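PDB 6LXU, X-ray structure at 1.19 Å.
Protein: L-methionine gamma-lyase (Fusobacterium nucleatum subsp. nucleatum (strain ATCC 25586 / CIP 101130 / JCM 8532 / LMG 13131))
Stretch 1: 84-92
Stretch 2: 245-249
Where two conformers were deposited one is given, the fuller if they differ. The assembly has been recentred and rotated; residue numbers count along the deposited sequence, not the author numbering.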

# COMPACT_ATOMS: atom_id res chain seq x y z
N ILE A 84 -5.56 -21.16 -6.35
CA ILE A 84 -6.35 -20.46 -5.34
C ILE A 84 -5.38 -19.81 -4.37
O ILE A 84 -4.41 -20.45 -3.95
CB ILE A 84 -7.25 -21.40 -4.53
CG1 ILE A 84 -7.89 -22.48 -5.40
CG2 ILE A 84 -8.32 -20.61 -3.81
CD1 ILE A 84 -8.55 -23.52 -4.55
N ALA A 85 -5.65 -18.56 -4.01
CA ALA A 85 -4.83 -17.83 -3.05
C ALA A 85 -5.55 -17.64 -1.73
O ALA A 85 -6.76 -17.44 -1.68
CB ALA A 85 -4.43 -16.48 -3.61
N MET A 86 -4.75 -17.66 -0.66
CA MET A 86 -5.22 -17.47 0.71
C MET A 86 -4.24 -16.56 1.44
O MET A 86 -3.12 -16.33 1.00
CB MET A 86 -5.35 -18.80 1.45
CG MET A 86 -6.36 -19.76 0.88
SD MET A 86 -5.80 -20.66 -0.58
CE MET A 86 -7.15 -21.83 -0.71
N SER A 87 -4.67 -16.10 2.61
CA SER A 87 -3.89 -15.15 3.40
C SER A 87 -2.82 -15.77 4.30
O SER A 87 -2.19 -15.04 5.07
CB SER A 87 -4.82 -14.25 4.20
OG SER A 87 -5.57 -15.03 5.09
N SER A 88 -2.57 -17.07 4.18
CA SER A 88 -1.35 -17.69 4.72
C SER A 88 -1.23 -19.08 4.12
O SER A 88 -2.20 -19.64 3.62
CB SER A 88 -1.38 -17.81 6.25
OG SER A 88 -2.35 -18.77 6.67
N GLY A 89 -0.03 -19.65 4.22
CA GLY A 89 0.17 -21.07 3.95
C GLY A 89 -0.77 -21.95 4.76
O GLY A 89 -1.37 -22.90 4.22
N MET A 90 -0.93 -21.66 6.05
CA MET A 90 -1.87 -22.44 6.85
C MET A 90 -3.30 -22.26 6.35
O MET A 90 -4.11 -23.19 6.46
CB MET A 90 -1.75 -22.14 8.34
CG MET A 90 -0.44 -22.58 8.97
SD MET A 90 0.09 -24.25 8.56
CE MET A 90 -1.25 -25.24 9.20
N GLY A 91 -3.62 -21.09 5.79
CA GLY A 91 -4.89 -20.90 5.12
C GLY A 91 -5.08 -21.79 3.90
O GLY A 91 -6.18 -22.32 3.68
N ALA A 92 -4.03 -21.94 3.09
CA ALA A 92 -4.07 -22.84 1.95
C ALA A 92 -4.26 -24.28 2.39
O ALA A 92 -5.11 -25.01 1.84
CB ALA A 92 -2.80 -22.69 1.13
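Stretch 2 245-249: GAVLG

A single direct hydrogen bond joins the two stretches, and a water bridges the backbones at a second point: water 1 donates to Ala85 O at 2.8 Å and accepts from Leu248 N, the water oxygen lying 2.8 Å from that nitrogen. The direct bond runs from Ser87 N to Ala246 O, 2.9 Å between the two atoms with an N-H...O angle of 143°. The same carbonyl also receives a CA-H...O contact, Met86 CA to Ala246 O at 3.1 Å, so Ala246 O is held at the point where the strand of stretch 1 ends and its loop begins.

Stretch 1 is extended from Ile84 to Met86, turns through Ser87 and Ser88, and enters a helix at Gly89. Ser88 caps that helix: Gly91 N donates to Ser88 OG over 2.8 Å, while Ala92 N reaches Ser88 O at 3.0 Å. Stretch 2 has no regular secondary structure. It leaves a helix at Gly245, whose positive phi (56°) favours glycine, makes a tight bend with a weak bond from Val247 N to Gly245 O (2.9 Å), then runs extended through Val247 and Leu248 to Gly249, the N-cap of a following helix. It crosses the end of the strand, neither parallel nor antiparallel to it, with Ala246 beside Met86, Ser87 and Gly91, and Leu248 further on beside Ala85 and Met86. The CA atoms closest across the contact are Ser87 CA and Leu248 CA, 4.1 Å apart.

Ala246 points its CB toward stretch 1, where it meets three residues. Its CB lies 4.2 Å from Met86 CB, 3.6 Å from Ser87 OG and 3.9 Å from Gly91 CA. The absence of a side chain at Gly91 matters here: an ideal CB on that residue would come within 2.9 Å of Ala246 CB, a clash, so the first turn of the helix can sit close to the loop. Met86 starts sideways from its CA, but the end of its side chain leads away from stretch 2.

Leu248 (chi1 t, chi2 p) packs beside the strand. Its CD2 lies 3.9 Å from Ala85 CB, an apolar contact, and its CD1 approaches Met86 O at 3.7 Å. Between Ala246 and Leu248, Val247 points its CB away from stretch 1 and meets it through its backbone, with Val247 O 3.4 Å from Ser87 CB. Ser87 OG is hydrogen-bonded elsewhere in the structure, so this hydroxyl is not left unsatisfied beside Ala246 CB. In all, 284 Å² is buried, counting both sides, most of it by Ser87, Ala246 and Leu248.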

# COMPACT_ATOMS: atom_id res chain seq x y z
N GLY A 245 -12.27 -18.55 5.61
CA GLY A 245 -12.26 -17.13 5.33
C GLY A 245 -10.86 -16.54 5.23
O GLY A 245 -10.68 -15.35 5.52
N ALA A 246 -9.87 -17.32 4.81
CA ALA A 246 -8.48 -16.85 4.74
C ALA A 246 -8.25 -16.08 3.44
O ALA A 246 -7.50 -16.51 2.56
CB ALA A 246 -7.54 -18.02 4.89
N VAL A 247 -8.86 -14.90 3.36
CA VAL A 247 -8.89 -14.11 2.14
C VAL A 247 -7.66 -13.24 2.03
O VAL A 247 -7.41 -12.39 2.89
CB VAL A 247 -10.15 -13.22 2.09
CG1 VAL A 247 -10.18 -12.37 0.83
CG2 VAL A 247 -11.41 -14.07 2.17
N LEU A 248 -6.90 -13.43 0.95
CA LEU A 248 -5.69 -12.64 0.70
C LEU A 248 -6.06 -11.19 0.38
O LEU A 248 -6.94 -10.89 -0.42
CB LEU A 248 -4.92 -13.25 -0.47
CG LEU A 248 -3.56 -12.62 -0.75
CD1 LEU A 248 -2.61 -12.75 0.43
CD2 LEU A 248 -2.96 -13.27 -1.98
N GLY A 249 -5.36 -10.25 1.01
CA GLY A 249 -5.55 -8.84 0.71
C GLY A 249 -5.03 -8.52 -0.69
O GLY A 249 -3.97 -9.01 -1.08
O HOH W 1 -8.08 -15.08 -1.04